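Local atomic coordinates of DUF115 domain-containing protein (Magnetospirillum magneticum AMB-1, PDB entry 5MU5), a protein that is a Maf glycosyltransferase involved in the formation of bacterial flagella, and probably transfers sugar to flagellin. Residues A[399-403]-A[404-408]; A[477-480]-A[481-484]; A[627-630]-A[631-634]; A[94-97]-A[98-102]. All coordinates share one frame; numbering follows the deposited sequence.

Contact 1: residues A[399-403]-A[404-408]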
loop_
_atom_site.group_PDB
_atom_site.type_symbol
_atom_site.label_atom_id
_atom_site.label_comp_id
_atom_site.label_asym_id
_atom_site.label_seq_id
_atom_site.Cartn_x
_atom_site.Cartn_y
_atom_site.Cartn_z
ATOM N N THR A 399 -0.022 11.376 15.722
ATOM C CA THR A 399 0.342 12.190 14.567
ATOM C C THR A 399 -0.404 13.524 14.624
ATOM O O THR A 399 0.169 14.561 14.273
ATOM C CB THR A 399 0.144 11.462 13.206
ATOM O OG1 THR A 399 0.694 12.266 12.151
ATOM C CG2 THR A 399 -1.317 11.235 12.893
ATOM N N ALA A 400 -1.656 13.498 15.095
ATOM C CA ALA A 400 -2.444 14.737 15.244
ATOM C C ALA A 400 -1.754 15.654 16.229
ATOM O O ALA A 400 -1.655 16.851 15.999
ATOM C CB ALA A 400 -3.861 14.451 15.714
ATOM N N ALA A 401 -1.272 15.094 17.328
ATOM C CA ALA A 401 -0.623 15.896 18.365
ATOM C C ALA A 401 0.635 16.599 17.856
ATOM O O ALA A 401 0.871 17.764 18.156
ATOM C CB ALA A 401 -0.284 15.031 19.557
ATOM N N LEU A 402 1.434 15.884 17.077
ATOM C CA LEU A 402 2.664 16.438 16.533
ATOM C C LEU A 402 2.344 17.487 15.481
ATOM O O LEU A 402 2.995 18.518 15.409
ATOM C CB LEU A 402 3.543 15.320 15.941
ATOM C CG LEU A 402 4.094 14.361 16.992
ATOM C CD1 LEU A 402 4.550 13.061 16.337
ATOM C CD2 LEU A 402 5.226 15.014 17.783
ATOM N N ALA A 403 1.305 17.235 14.696
ATOM C CA ALA A 403 0.886 18.170 13.664
ATOM C C ALA A 403 0.424 19.515 14.273
ATOM O O ALA A 403 0.751 20.590 13.751
ATOM C CB ALA A 403 -0.203 17.544 12.826
ATOM N N LEU A 404 -0.290 19.446 15.394
ATOM C CA LEU A 404 -0.786 20.629 16.074
ATOM C C LEU A 404 0.296 21.435 16.771
ATOM O O LEU A 404 0.106 22.604 17.046
ATOM C CB LEU A 404 -1.843 20.237 17.089
ATOM C CG LEU A 404 -3.085 19.643 16.445
ATOM C CD1 LEU A 404 -4.025 19.269 17.575
ATOM C CD2 LEU A 404 -3.742 20.602 15.462
ATOM N N GLY A 405 1.430 20.820 17.037
ATOM C CA GLY A 405 2.563 21.539 17.575
ATOM C C GLY A 405 3.104 20.971 18.865
ATOM O O GLY A 405 4.122 21.435 19.339
ATOM N N PHE A 406 2.427 19.988 19.443
ATOM C CA PHE A 406 2.902 19.384 20.674
ATOM C C PHE A 406 4.214 18.642 20.437
ATOM O O PHE A 406 4.425 18.064 19.382
ATOM C CB PHE A 406 1.832 18.474 21.275
ATOM C CG PHE A 406 0.568 19.211 21.641
ATOM C CD1 PHE A 406 0.518 19.989 22.788
ATOM C CD2 PHE A 406 -0.542 19.149 20.837
ATOM C CE1 PHE A 406 -0.624 20.697 23.115
ATOM C CE2 PHE A 406 -1.703 19.830 21.171
ATOM C CZ PHE A 406 -1.750 20.594 22.316
ATOM N N ARG A 407 5.103 18.708 21.421
ATOM C CA ARG A 407 6.429 18.144 21.311
ATOM C C ARG A 407 6.841 17.261 22.485
ATOM O O ARG A 407 7.575 16.295 22.282
ATOM C CB ARG A 407 7.430 19.262 21.081
ATOM C CG ARG A 407 7.222 19.999 19.749
ATOM C CD ARG A 407 7.575 19.112 18.565
ATOM N NE ARG A 407 7.368 19.771 17.268
ATOM C CZ ARG A 407 6.250 19.734 16.556
ATOM N NH1 ARG A 407 5.179 19.072 16.994
ATOM N NH2 ARG A 407 6.199 20.341 15.381
ATOM N N GLU A 408 6.355 17.566 23.684
ATOM C CA GLU A 408 6.581 16.745 24.838
ATOM C C GLU A 408 5.367 15.827 24.947
ATOM O O GLU A 408 4.256 16.270 25.198
ATOM C CB GLU A 408 6.761 17.603 26.078
ATOM C CG GLU A 408 7.312 16.831 27.278
ATOM C CD GLU A 408 7.402 17.686 28.538
ATOM O OE1 GLU A 408 7.607 18.906 28.409
ATOM O OE2 GLU A 408 7.287 17.150 29.655
HETATM O O HOH W 1 3.666 20.726 13.772
#

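Contact 2: residues A[477-480]-A[481-484]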
loop_
_atom_site.group_PDB
_atom_site.type_symbol
_atom_site.label_atom_id
_atom_site.label_comp_id
_atom_site.label_asym_id
_atom_site.label_seq_id
_atom_site.Cartn_x
_atom_site.Cartn_y
_atom_site.Cartn_z
ATOM N N GLY A 477 6.693 5.003 16.032
ATOM C CA GLY A 477 8.118 5.337 16.040
ATOM C C GLY A 477 8.491 6.193 14.856
ATOM O O GLY A 477 9.245 7.169 14.950
ATOM N N ARG A 478 7.972 5.836 13.716
ATOM C CA ARG A 478 8.281 6.579 12.518
ATOM C C ARG A 478 7.741 8.040 12.600
ATOM O O ARG A 478 8.461 8.965 12.296
ATOM C CB ARG A 478 7.745 5.819 11.286
ATOM C CG ARG A 478 7.849 6.604 9.984
ATOM C CD ARG A 478 7.461 5.796 8.735
ATOM N NE ARG A 478 6.080 5.294 8.775
ATOM C CZ ARG A 478 5.713 4.040 9.072
ATOM N NH1 ARG A 478 6.609 3.094 9.366
ATOM N NH2 ARG A 478 4.420 3.718 9.065
ATOM N N ILE A 479 6.492 8.271 12.992
ATOM C CA ILE A 479 6.015 9.669 13.024
ATOM C C ILE A 479 6.774 10.459 14.083
ATOM O O ILE A 479 7.195 11.587 13.853
ATOM C CB ILE A 479 4.467 9.801 13.187
ATOM C CG1 ILE A 479 4.002 11.218 12.849
ATOM C CG2 ILE A 479 4.008 9.437 14.582
ATOM C CD1 ILE A 479 4.198 11.590 11.398
ATOM N N ILE A 480 7.019 9.852 15.228
ATOM C CA ILE A 480 7.741 10.553 16.276
ATOM C C ILE A 480 9.136 10.922 15.799
ATOM O O ILE A 480 9.586 12.058 15.993
ATOM C CB ILE A 480 7.749 9.760 17.583
ATOM C CG1 ILE A 480 6.329 9.771 18.179
ATOM C CG2 ILE A 480 8.690 10.396 18.579
ATOM C CD1 ILE A 480 6.085 8.735 19.255
ATOM N N GLY A 481 9.808 9.973 15.147
ATOM C CA GLY A 481 11.119 10.220 14.561
ATOM C C GLY A 481 11.201 11.410 13.614
ATOM O O GLY A 481 12.168 12.131 13.626
ATOM N N ARG A 482 10.179 11.641 12.815
ATOM C CA ARG A 482 10.181 12.788 11.900
ATOM C C ARG A 482 10.150 14.171 12.590
ATOM O O ARG A 482 10.419 15.176 11.947
ATOM C CB ARG A 482 9.040 12.667 10.904
ATOM C CG ARG A 482 9.198 11.459 9.990
ATOM C CD ARG A 482 8.015 11.276 9.054
ATOM N NE ARG A 482 7.884 12.433 8.174
ATOM C CZ ARG A 482 6.822 12.708 7.417
ATOM N NH1 ARG A 482 5.757 11.907 7.416
ATOM N NH2 ARG A 482 6.827 13.805 6.658
ATOM N N TYR A 483 9.861 14.226 13.891
ATOM C CA TYR A 483 9.833 15.496 14.617
ATOM C C TYR A 483 10.945 15.628 15.637
ATOM O O TYR A 483 10.936 16.542 16.464
ATOM C CB TYR A 483 8.476 15.653 15.320
ATOM C CG TYR A 483 7.291 15.898 14.400
ATOM C CD1 TYR A 483 6.624 14.842 13.800
ATOM C CD2 TYR A 483 6.849 17.177 14.139
ATOM C CE1 TYR A 483 5.533 15.055 12.963
ATOM C CE2 TYR A 483 5.750 17.412 13.331
ATOM C CZ TYR A 483 5.098 16.352 12.746
ATOM O OH TYR A 483 4.024 16.580 11.944
ATOM N N ARG A 484 11.886 14.695 15.636
ATOM C CA ARG A 484 13.045 14.821 16.518
ATOM C C ARG A 484 14.033 15.766 15.850
ATOM O O ARG A 484 13.997 15.915 14.636
ATOM C CB ARG A 484 13.640 13.447 16.840
ATOM C CG ARG A 484 12.696 12.645 17.729
ATOM C CD ARG A 484 13.353 11.428 18.324
ATOM N NE ARG A 484 14.544 11.792 19.083
ATOM C CZ ARG A 484 15.421 10.920 19.576
ATOM N NH1 ARG A 484 15.250 9.609 19.415
ATOM N NH2 ARG A 484 16.476 11.366 20.244
#

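Contact 3: residues A[627-630]-A[631-634]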
loop_
_atom_site.group_PDB
_atom_site.type_symbol
_atom_site.label_atom_id
_atom_site.label_comp_id
_atom_site.label_asym_id
_atom_site.label_seq_id
_atom_site.Cartn_x
_atom_site.Cartn_y
_atom_site.Cartn_z
ATOM N N ASP A 627 -17.350 -11.081 -22.170
ATOM C CA ASP A 627 -18.769 -10.851 -21.970
ATOM C C ASP A 627 -19.102 -10.552 -20.496
ATOM O O ASP A 627 -19.846 -9.625 -20.208
ATOM C CB ASP A 627 -19.549 -12.069 -22.444
ATOM C CG ASP A 627 -21.020 -11.837 -22.441
ATOM O OD1 ASP A 627 -21.445 -10.746 -22.859
ATOM O OD2 ASP A 627 -21.759 -12.744 -22.026
ATOM N N GLU A 628 -18.545 -11.341 -19.578
ATOM C CA GLU A 628 -18.758 -11.120 -18.154
ATOM C C GLU A 628 -18.089 -9.846 -17.674
ATOM O O GLU A 628 -18.607 -9.182 -16.789
ATOM C CB GLU A 628 -18.286 -12.309 -17.333
ATOM C CG GLU A 628 -19.136 -13.553 -17.561
ATOM C CD GLU A 628 -20.585 -13.419 -17.087
ATOM O OE1 GLU A 628 -20.887 -12.520 -16.255
ATOM O OE2 GLU A 628 -21.433 -14.234 -17.547
ATOM N N PHE A 629 -16.952 -9.491 -18.258
ATOM C CA PHE A 629 -16.305 -8.246 -17.892
ATOM C C PHE A 629 -17.251 -7.079 -18.206
ATOM O O PHE A 629 -17.376 -6.160 -17.401
ATOM C CB PHE A 629 -14.970 -8.116 -18.613
ATOM C CG PHE A 629 -14.103 -6.996 -18.114
ATOM C CD1 PHE A 629 -13.349 -7.147 -16.951
ATOM C CD2 PHE A 629 -14.003 -5.799 -18.827
ATOM C CE1 PHE A 629 -12.534 -6.121 -16.485
ATOM C CE2 PHE A 629 -13.181 -4.771 -18.369
ATOM C CZ PHE A 629 -12.449 -4.931 -17.193
ATOM N N HIS A 630 -17.919 -7.141 -19.364
ATOM C CA HIS A 630 -18.948 -6.160 -19.749
ATOM C C HIS A 630 -20.144 -6.130 -18.808
ATOM O O HIS A 630 -20.613 -5.050 -18.436
ATOM C CB HIS A 630 -19.460 -6.410 -21.169
ATOM C CG HIS A 630 -18.763 -5.603 -22.209
ATOM N ND1 HIS A 630 -19.320 -4.467 -22.759
ATOM C CD2 HIS A 630 -17.549 -5.752 -22.791
ATOM C CE1 HIS A 630 -18.481 -3.955 -23.641
ATOM N NE2 HIS A 630 -17.400 -4.716 -23.683
ATOM N N GLN A 631 -20.675 -7.295 -18.457
ATOM C CA GLN A 631 -21.773 -7.333 -17.500
ATOM C C GLN A 631 -21.338 -6.703 -16.176
ATOM O O GLN A 631 -22.097 -5.952 -15.579
ATOM C CB GLN A 631 -22.312 -8.742 -17.286
ATOM C CG GLN A 631 -23.291 -9.186 -18.369
ATOM C CD GLN A 631 -23.811 -10.614 -18.172
ATOM O OE1 GLN A 631 -24.009 -11.081 -17.039
ATOM N NE2 GLN A 631 -24.036 -11.314 -19.283
ATOM N N MET A 632 -20.113 -6.981 -15.737
ATOM C CA MET A 632 -19.607 -6.386 -14.511
ATOM C C MET A 632 -19.565 -4.864 -14.624
ATOM O O MET A 632 -20.024 -4.144 -13.724
ATOM C CB MET A 632 -18.210 -6.894 -14.200
ATOM C CG MET A 632 -17.704 -6.495 -12.829
ATOM S SD MET A 632 -16.030 -7.052 -12.507
ATOM C CE MET A 632 -15.125 -5.928 -13.558
ATOM N N ILE A 633 -19.012 -4.379 -15.730
ATOM C CA ILE A 633 -18.912 -2.944 -15.950
ATOM C C ILE A 633 -20.303 -2.305 -16.045
ATOM O O ILE A 633 -20.499 -1.193 -15.563
ATOM C CB ILE A 633 -17.969 -2.640 -17.131
ATOM C CG1 ILE A 633 -16.541 -2.766 -16.601
ATOM C CG2 ILE A 633 -18.216 -1.251 -17.693
ATOM C CD1 ILE A 633 -15.442 -2.664 -17.627
ATOM N N ARG A 634 -21.262 -3.028 -16.613
ATOM C CA ARG A 634 -22.662 -2.574 -16.658
ATOM C C ARG A 634 -23.275 -2.440 -15.251
ATOM O O ARG A 634 -23.890 -1.419 -14.925
ATOM C CB ARG A 634 -23.502 -3.532 -17.520
ATOM C CG ARG A 634 -24.988 -3.236 -17.520
ATOM C CD ARG A 634 -25.750 -4.003 -18.593
ATOM N NE ARG A 634 -27.108 -3.459 -18.689
ATOM C CZ ARG A 634 -28.119 -3.761 -17.871
ATOM N NH1 ARG A 634 -27.965 -4.644 -16.885
ATOM N NH2 ARG A 634 -29.301 -3.170 -18.042
#

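Contact 4: residues A[94-97]-A[98-102]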
loop_
_atom_site.group_PDB
_atom_site.type_symbol
_atom_site.label_atom_id
_atom_site.label_comp_id
_atom_site.label_asym_id
_atom_site.label_seq_id
_atom_site.Cartn_x
_atom_site.Cartn_y
_atom_site.Cartn_z
ATOM N N VAL A 94 -16.450 -8.530 -7.806
ATOM C CA VAL A 94 -15.485 -9.440 -8.368
ATOM C C VAL A 94 -15.916 -10.866 -8.109
ATOM O O VAL A 94 -15.711 -11.719 -8.942
ATOM C CB VAL A 94 -14.076 -9.176 -7.821
ATOM C CG1 VAL A 94 -13.092 -10.243 -8.308
ATOM C CG2 VAL A 94 -13.618 -7.807 -8.278
ATOM N N LYS A 95 -16.543 -11.102 -6.963
ATOM C CA LYS A 95 -16.999 -12.423 -6.586
ATOM C C LYS A 95 -17.976 -12.943 -7.638
ATOM O O LYS A 95 -17.851 -14.068 -8.114
ATOM C CB LYS A 95 -17.665 -12.341 -5.218
ATOM C CG LYS A 95 -17.958 -13.675 -4.562
ATOM C CD LYS A 95 -18.992 -13.514 -3.451
ATOM C CE LYS A 95 -19.404 -14.858 -2.876
ATOM N NZ LYS A 95 -20.708 -14.735 -2.169
ATOM N N ARG A 96 -18.938 -12.104 -8.000
ATOM C CA ARG A 96 -19.938 -12.422 -9.015
ATOM C C ARG A 96 -19.277 -12.678 -10.378
ATOM O O ARG A 96 -19.616 -13.607 -11.097
ATOM C CB ARG A 96 -20.911 -11.248 -9.160
ATOM C CG ARG A 96 -22.143 -11.554 -9.978
ATOM C CD ARG A 96 -23.126 -12.321 -9.105
ATOM N NE ARG A 96 -23.969 -13.228 -9.862
ATOM C CZ ARG A 96 -24.875 -14.037 -9.321
ATOM N NH1 ARG A 96 -25.059 -14.062 -8.006
ATOM N NH2 ARG A 96 -25.593 -14.835 -10.098
ATOM N N PHE A 97 -18.346 -11.812 -10.735
ATOM C CA PHE A 97 -17.634 -11.943 -11.980
ATOM C C PHE A 97 -16.917 -13.292 -12.036
ATOM O O PHE A 97 -17.016 -14.014 -13.033
ATOM C CB PHE A 97 -16.622 -10.794 -12.143
ATOM C CG PHE A 97 -15.665 -10.982 -13.288
ATOM C CD1 PHE A 97 -16.087 -10.835 -14.599
ATOM C CD2 PHE A 97 -14.340 -11.291 -13.056
ATOM C CE1 PHE A 97 -15.204 -10.996 -15.658
ATOM C CE2 PHE A 97 -13.452 -11.463 -14.100
ATOM C CZ PHE A 97 -13.887 -11.318 -15.406
ATOM N N LEU A 98 -16.171 -13.593 -10.977
ATOM C CA LEU A 98 -15.353 -14.795 -10.936
ATOM C C LEU A 98 -16.247 -16.005 -10.973
ATOM O O LEU A 98 -16.018 -16.942 -11.729
ATOM C CB LEU A 98 -14.473 -14.841 -9.680
ATOM C CG LEU A 98 -13.629 -16.115 -9.502
ATOM C CD1 LEU A 98 -12.734 -16.349 -10.706
ATOM C CD2 LEU A 98 -12.775 -16.039 -8.250
ATOM N N TYR A 99 -17.292 -15.976 -10.167
ATOM C CA TYR A 99 -18.234 -17.099 -10.156
ATOM C C TYR A 99 -18.765 -17.358 -11.580
ATOM O O TYR A 99 -18.798 -18.524 -12.034
ATOM C CB TYR A 99 -19.382 -16.838 -9.166
ATOM C CG TYR A 99 -20.371 -17.967 -9.071
ATOM C CD1 TYR A 99 -21.474 -18.019 -9.914
ATOM C CD2 TYR A 99 -20.202 -18.990 -8.140
ATOM C CE1 TYR A 99 -22.375 -19.056 -9.839
ATOM C CE2 TYR A 99 -21.107 -20.033 -8.055
ATOM C CZ TYR A 99 -22.188 -20.058 -8.912
ATOM O OH TYR A 99 -23.104 -21.082 -8.850
ATOM N N ASN A 100 -19.131 -16.289 -12.300
ATOM C CA ASN A 100 -19.726 -16.470 -13.625
ATOM C C ASN A 100 -18.785 -17.003 -14.671
ATOM O O ASN A 100 -19.170 -17.879 -15.435
ATOM C CB ASN A 100 -20.376 -15.196 -14.154
ATOM C CG ASN A 100 -21.649 -14.837 -13.413
ATOM O OD1 ASN A 100 -22.073 -15.526 -12.494
ATOM N ND2 ASN A 100 -22.243 -13.734 -13.795
ATOM N N ILE A 101 -17.559 -16.489 -14.727
ATOM C CA ILE A 101 -16.646 -16.985 -15.731
ATOM C C ILE A 101 -16.353 -18.462 -15.499
ATOM O O ILE A 101 -16.274 -19.228 -16.443
ATOM C CB ILE A 101 -15.336 -16.164 -15.867
ATOM C CG1 ILE A 101 -14.425 -16.308 -14.635
ATOM C CG2 ILE A 101 -15.662 -14.717 -16.233
ATOM C CD1 ILE A 101 -13.096 -15.602 -14.786
ATOM N N LEU A 102 -16.214 -18.869 -14.245
ATOM C CA LEU A 102 -15.907 -20.266 -13.948
ATOM C C LEU A 102 -17.064 -21.197 -14.211
ATOM O O LEU A 102 -16.874 -22.297 -14.757
ATOM C CB LEU A 102 -15.459 -20.413 -12.500
ATOM C CG LEU A 102 -14.157 -19.695 -12.201
ATOM C CD1 LEU A 102 -13.843 -19.923 -10.734
ATOM C CD2 LEU A 102 -13.031 -20.192 -13.099
#

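Contact 1: residues A[399-403]-A[404-408]
R407 folds back on the carbonyl of L402 at the point where helix 393-404 ends in a Schellman motif and the chain turns toward strand 408-412. Its side chain bends about the CB-CG bond (chi2 -69°) and crosses that of L402 obliquely, bringing the edge of the guanidinium to the backbone. R407 NH1 donates to L402 O at 2.8 Å, in the carbonyl plane and on a lone pair; the same nitrogen donates to F406 O, here from above the carbonyl plane. With a leucine there, the carbonyls of L402 and F406 would probably lose the NH1 donor they share.

G405 is the C-prime residue; at its positive phi (125°) a beta carbon would collide with the carbonyl oxygen of L404, which explains the glycine. Beyond it, F406 N closes the motif on A401 O at 3.0 Å, while G405 N bonds weakly to L402 O. The F406 ring turns its edge to A401 O, with F406 CD2 3.3 Å from it, and CD2 also meets the small A401 CB. F406 and L404 are both buried against V525 of helix 515-528, as suits large apolar side chains. A water lies 2.8 Å from L402 O and accepts a bond from R407 NH2.

Contact 2: residues A[477-480]-A[481-484]
I479 and Y483, one turn apart, supply the apolar part of this contact: their side chains run side by side and point the same way, with I479 CD1 4.0 Å from Y483 CE1. I479 sends CG1 out anti to the backbone N (chi1 -165°), which carries the methyl at its end along the tyrosine ring. The ring's edge meets the backbone as well: Y483 CD1 lies 3.3 Å from I479 O, in the ring plane. The branched I479 is buried against T398 and T399 of helix 393-404, and the ring touches L402 of the same helix.

Backbone bonds hold the turn. G481 N donates to G477 O at 2.9 Å, and R482 N to R478 O at 3.2 Å. Y483 N then reaches I480 O at 3.0 Å, a three-residue step tighter than the preceding four-residue ones.

Charge is carried on the outer side. The aliphatic part of R482 lies against the backbone, R482 CG 3.5 Å from R478 O, and its NH1 forms a salt bridge with D387, while R478 pairs with D388; long, flexible arginines suit this exposed flank. The arrangement is that of an amphipathic helix C-terminus, where regular i to i+4 bonding gives way to a tighter turn as helix 467-482 ends.

Contact 3: residues A[627-630]-A[631-634]
F629 and M632, on successive turns of helix 618-646, make a local apolar contact along one continuous helix, on the side that faces its neighbours. The M632 chain runs extended through CG and SD and then bends at chi3 (73°), which brings M632 CE to 3.9 Å from F629 CE1. The two side chains cross, and the methyl meets the ring at an oblique angle. I633 CD1 also approaches the ring, but so closely in the model that the detail of this approach is doubtful. F629 holds its CG trans to the backbone N (chi1 -169°), which puts the ring out over the following turn, within range of M632.

This is the packing of a helical bundle, and the segment belongs to the Maf helical bundle domain. Y605 of helix 589-609 and M561 of helix 546-564 also touch F629, while L598 receives both M632 and I633. Flexible methionine and branched isoleucine suit such a shared interface, since each fits against more than one helix. An alanine at F629 would remove the ring, and this would probably open a gap beside M632 and the side chains of Y605 and M561.

Along the polar flank, Q631 extends back over D627 and E628. Q631 NE2 is 3.8 Å from D627 OD2, too long for a bond, with the amide and carboxylate planes nearly perpendicular (87°). Both acids have their stronger partner in R104, to which each forms a salt bridge; the arginine ties helix 92-107 to this turn. The backbone beneath is regular: M632 N donates to E628 O at 2.9 Å and I633 N to F629 O at 2.9 Å.

Contact 4: residues A[94-97]-A[98-102]
L98 N donates to V94 O at 2.8 Å, I101 N to F97 O at 3.0 Å, and the bonds between follow the same i to i+4 pattern, so the backbone is a regular alpha-helix within helix 92-107. The helix is amphipathic, and its buried side carries a CH-pi contact between residues one turn apart. I101 CG2 sits over one face of the F97 ring, 4.1 Å from the centroid and displaced toward the rim, at 25° from the ring normal; its nearest ring atom is CE1. The phenylalanine extends with CG opposite the backbone N (chi1 170°), and this swings the ring along the helix toward I101. A flat aromatic beside a branched aliphatic suits the place, because F97 also meets Y605 of helix 589-609 and M632 of helix 618-646, and I101 meets I624. The two residues thus form part of the apolar surface by which a helix of the Maf N-terminal domain packs on the helical bundle.

R96 and N100 form a more polar pair. R96 bends at chi2 and crosses N100, the guanidinium and amide planes 87° apart, in a loose approach rather than a bond. N100 uses its amide on another helix, ND2 donating to E628 OE1, and an asparagine is short enough to present this group close to the backbone. R96 NE stops 4.0 Å from N100 OD1.

The four contacts form two pairs on opposite sides of the chain's centre. Contact 4 comes first along the chain, then contacts 1, 2 and 3. Contacts 1 and 2, with centres about 11 Å apart, lie at the ends of helices 393-404 and 467-482, and touch where Y483 meets L402 and R407; the strands that follow, 408-412 and 488-491, are parallel neighbours in one mixed sheet, so this pair packs two helices beside it. Contacts 3 and 4, about 10 Å apart, join helix 618-646 of the C-terminal bundle to helix 92-107 of the Maf N-terminal domain, tying together regions over 500 residues apart. Some 45 to 48 Å separates the centres of the two pairs.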